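Local coordinates for fimbrial subunit CupB6 (Pseudomonas aeruginosa, PDB 5CYL), which probably forms the adhesive tip of a chaperone-usher pilus, mediating attachment of the bacterium to surfaces during biofilm formation, at residues P230-S236 with A319-A325. Residues are numbered along the deposited sequence.
Sequences PRVNDTS and AYIRIGA
An irregular loop can dock alongside the end of a strand by borrowing strand-like hydrogen bonds, and an arginine can fasten what the backbone leaves loose. Here R322, the last residue of strand 311-322 and the most covered residue of the pair, does both. R322 N donates to D234 O (3.0 Å), and R322 O accepts from N233 N (2.9 Å). Its side chain, extended with chi1 to chi3 all t, runs alongside the type II turn R231-D234, whose N233 has positive phi (84°), with V232 N over one face of the guanidinium. R322 NH1 donates to P230 O at a very short 2.5 Å and also to F229 O, while R322 NE donates to G324 O (3.0 Å) within its own segment. V232, at the turn's second position, packs over this arm, V232 CG2 lying 3.6 Å from R322 NE and 3.1 Å from G324 O. Farther back the two segments run antiparallel, with a single bridge pairing T235 and I321 (CA atoms 4.4 Å apart). S236 N donates to Y320 O (2.9 Å), while S236 OG, at chi1 p, accepts from Y320 N (2.9 Å), a side chain standing in for a backbone carbonyl. T235 CG2 meets I321 CG1 at 3.5 Å. The loop leading into 239-245 thus prolongs that strand's antiparallel pairing with 311-322 at one end of the immunoglobulin-like beta-sandwich fold of fimbrial pilin domains.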
ATOM      1  N   PRO A 230      24.910 -44.206 -12.025  1.00 39.36           N
ATOM      2  CA  PRO A 230      25.535 -44.869 -13.161  1.00 40.40           C
ATOM      3  C   PRO A 230      25.672 -43.946 -14.328  1.00 42.09           C
ATOM      4  O   PRO A 230      26.673 -44.000 -14.990  1.00 43.21           O
ATOM      5  CB  PRO A 230      24.574 -46.008 -13.509  1.00 41.24           C
ATOM      6  CG  PRO A 230      23.283 -45.658 -12.852  1.00 44.85           C
ATOM      7  CD  PRO A 230      23.684 -44.898 -11.602  1.00 42.17           C
ATOM      8  N   ARG A 231      24.703 -43.072 -14.563  1.00 45.11           N
ATOM      9  CA  ARG A 231      24.734 -42.207 -15.750  1.00 45.41           C
ATOM     10  C   ARG A 231      24.845 -40.752 -15.356  1.00 44.26           C
ATOM     11  O   ARG A 231      24.396 -40.398 -14.274  1.00 49.29           O
ATOM     12  CB  ARG A 231      23.487 -42.411 -16.591  1.00 50.16           C
ATOM     13  CG  ARG A 231      23.205 -43.839 -16.972  1.00 62.26           C
ATOM     14  CD  ARG A 231      22.128 -43.954 -18.072  1.00 77.15           C
ATOM     15  NE  ARG A 231      22.343 -45.111 -19.000  1.00 90.83           N
ATOM     16  CZ  ARG A 231      21.464 -45.577 -19.910  1.00 89.20           C
ATOM     17  NH1 ARG A 231      20.267 -45.016 -20.061  1.00 85.35           N
ATOM     18  NH2 ARG A 231      21.784 -46.627 -20.676  1.00 84.97           N
ATOM     19  N   VAL A 232      25.409 -39.905 -16.196  1.00 41.87           N
ATOM     20  CA  VAL A 232      25.439 -38.488 -15.899  1.00 43.43           C
ATOM     21  C   VAL A 232      23.996 -38.020 -15.782  1.00 46.50           C
ATOM     22  O   VAL A 232      23.129 -38.593 -16.425  1.00 51.76           O
ATOM     23  CB  VAL A 232      26.180 -37.709 -16.997  1.00 40.25           C
ATOM     24  CG1 VAL A 232      25.920 -36.226 -16.888  1.00 37.99           C
ATOM     25  CG2 VAL A 232      27.663 -37.968 -16.922  1.00 43.03           C
ATOM     26  N   ASN A 233      23.747 -37.005 -14.957  1.00 42.97           N
ATOM     27  CA  ASN A 233      22.419 -36.426 -14.768  1.00 41.13           C
ATOM     28  C   ASN A 233      21.575 -37.176 -13.771  1.00 42.37           C
ATOM     29  O   ASN A 233      20.402 -36.902 -13.622  1.00 46.30           O
ATOM     30  CB  ASN A 233      21.658 -36.355 -16.082  1.00 42.25           C
ATOM     31  CG  ASN A 233      22.094 -35.221 -16.959  1.00 42.65           C
ATOM     32  OD1 ASN A 233      22.799 -34.325 -16.545  1.00 41.83           O
ATOM     33  ND2 ASN A 233      21.669 -35.268 -18.192  1.00 41.22           N
ATOM     34  N   ASP A 234      22.181 -38.136 -13.102  1.00 41.65           N
ATOM     35  CA  ASP A 234      21.501 -38.960 -12.126  1.00 39.29           C
ATOM     36  C   ASP A 234      21.588 -38.272 -10.797  1.00 38.27           C
ATOM     37  O   ASP A 234      22.507 -37.534 -10.547  1.00 39.05           O
ATOM     38  CB  ASP A 234      22.160 -40.333 -12.055  1.00 45.18           C
ATOM     39  CG  ASP A 234      21.643 -41.273 -13.096  1.00 51.23           C
ATOM     40  OD1 ASP A 234      20.919 -40.822 -13.995  1.00 63.48           O
ATOM     41  OD2 ASP A 234      21.958 -42.464 -13.025  1.00 51.15           O
ATOM     42  N   THR A 235      20.616 -38.495  -9.942  1.00 33.82           N
ATOM     43  CA  THR A 235      20.579 -37.724  -8.721  1.00 30.09           C
ATOM     44  C   THR A 235      20.285 -38.557  -7.503  1.00 30.40           C
ATOM     45  O   THR A 235      19.704 -39.627  -7.617  1.00 28.65           O
ATOM     46  CB  THR A 235      19.519 -36.634  -8.786  1.00 30.41           C
ATOM     47  OG1 THR A 235      18.253 -37.225  -9.096  1.00 28.17           O
ATOM     48  CG2 THR A 235      19.852 -35.536  -9.824  1.00 30.58           C
ATOM     49  N   SER A 236      20.669 -38.036  -6.337  1.00 30.39           N
ATOM     50  CA  SER A 236      20.483 -38.733  -5.073  1.00 30.29           C
ATOM     51  C   SER A 236      19.029 -38.597  -4.625  1.00 32.74           C
ATOM     52  O   SER A 236      18.252 -37.980  -5.321  1.00 33.33           O
ATOM     53  CB  SER A 236      21.465 -38.219  -4.028  1.00 31.48           C
ATOM     54  OG  SER A 236      21.164 -36.920  -3.555  1.00 31.50           O
ATOM     55  N   ALA A 319      19.142 -32.302  -3.947  1.00 28.01           N
ATOM     56  CA  ALA A 319      19.796 -33.589  -4.166  1.00 26.58           C
ATOM     57  C   ALA A 319      21.135 -33.401  -4.834  1.00 28.51           C
ATOM     58  O   ALA A 319      21.431 -32.337  -5.391  1.00 31.33           O
ATOM     59  CB  ALA A 319      18.929 -34.533  -4.975  1.00 23.77           C
ATOM     60  N   TYR A 320      21.975 -34.420  -4.718  1.00 29.38           N
ATOM     61  CA  TYR A 320      23.218 -34.487  -5.488  1.00 29.65           C
ATOM     62  C   TYR A 320      22.924 -34.819  -6.955  1.00 30.72           C
ATOM     63  O   TYR A 320      22.025 -35.607  -7.261  1.00 30.75           O
ATOM     64  CB  TYR A 320      24.121 -35.548  -4.888  1.00 29.79           C
ATOM     65  CG  TYR A 320      24.770 -35.074  -3.624  1.00 29.95           C
ATOM     66  CD1 TYR A 320      25.629 -33.967  -3.643  1.00 29.93           C
ATOM     67  CD2 TYR A 320      24.543 -35.710  -2.421  1.00 28.63           C
ATOM     68  CE1 TYR A 320      26.242 -33.508  -2.493  1.00 31.55           C
ATOM     69  CE2 TYR A 320      25.133 -35.253  -1.245  1.00 30.31           C
ATOM     70  CZ  TYR A 320      25.973 -34.157  -1.282  1.00 32.78           C
ATOM     71  OH  TYR A 320      26.620 -33.715  -0.129  1.00 36.13           O
ATOM     72  N   ILE A 321      23.680 -34.224  -7.858  1.00 29.91           N
ATOM     73  CA  ILE A 321      23.562 -34.577  -9.275  1.00 29.03           C
ATOM     74  C   ILE A 321      24.925 -34.939  -9.810  1.00 30.47           C
ATOM     75  O   ILE A 321      25.930 -34.320  -9.430  1.00 31.72           O
ATOM     76  CB  ILE A 321      22.960 -33.432 -10.100  1.00 27.15           C
ATOM     77  CG1 ILE A 321      22.499 -33.943 -11.467  1.00 26.20           C
ATOM     78  CG2 ILE A 321      23.947 -32.277 -10.200  1.00 25.42           C
ATOM     79  CD1 ILE A 321      21.850 -32.901 -12.349  1.00 25.81           C
ATOM     80  N   ARG A 322      24.987 -35.926 -10.680  1.00 31.50           N
ATOM     81  CA  ARG A 322      26.270 -36.275 -11.266  1.00 33.65           C
ATOM     82  C   ARG A 322      26.588 -35.483 -12.528  1.00 34.46           C
ATOM     83  O   ARG A 322      25.884 -35.584 -13.535  1.00 34.80           O
ATOM     84  CB  ARG A 322      26.283 -37.743 -11.578  1.00 35.53           C
ATOM     85  CG  ARG A 322      27.566 -38.196 -12.238  1.00 35.70           C
ATOM     86  CD  ARG A 322      27.347 -39.487 -12.981  1.00 34.48           C
ATOM     87  NE  ARG A 322      28.407 -39.737 -13.926  1.00 33.58           N
ATOM     88  CZ  ARG A 322      28.631 -40.915 -14.484  1.00 35.08           C
ATOM     89  NH1 ARG A 322      27.846 -41.959 -14.203  1.00 34.23           N
ATOM     90  NH2 ARG A 322      29.632 -41.043 -15.339  1.00 34.24           N
ATOM     91  N   ILE A 323      27.662 -34.717 -12.495  1.00 35.39           N
ATOM     92  CA  ILE A 323      28.012 -33.973 -13.705  1.00 37.30           C
ATOM     93  C   ILE A 323      29.218 -34.517 -14.472  1.00 40.60           C
ATOM     94  O   ILE A 323      29.285 -34.255 -15.658  1.00 46.81           O
ATOM     95  CB  ILE A 323      28.174 -32.470 -13.468  1.00 33.45           C
ATOM     96  CG1 ILE A 323      29.409 -32.291 -12.590  1.00 34.09           C
ATOM     97  CG2 ILE A 323      26.862 -31.899 -12.922  1.00 31.86           C
ATOM     98  CD1 ILE A 323      29.608 -30.951 -11.923  1.00 37.10           C
ATOM     99  N   GLY A 324      30.121 -35.277 -13.841  1.00 38.74           N
ATOM    100  CA  GLY A 324      31.314 -35.771 -14.549  1.00 39.63           C
ATOM    101  C   GLY A 324      31.145 -36.984 -15.468  1.00 45.29           C
ATOM    102  O   GLY A 324      30.297 -37.848 -15.281  1.00 44.98           O
ATOM    103  N   ALA A 325      32.001 -37.090 -16.467  1.00 51.42           N
ATOM    104  CA  ALA A 325      32.082 -38.354 -17.231  1.00 54.36           C
ATOM    105  C   ALA A 325      32.881 -39.419 -16.448  1.00 55.67           C
ATOM    106  O   ALA A 325      33.431 -39.131 -15.366  1.00 50.43           O
ATOM    107  CB  ALA A 325      32.715 -38.080 -18.586  1.00 56.57           C
TER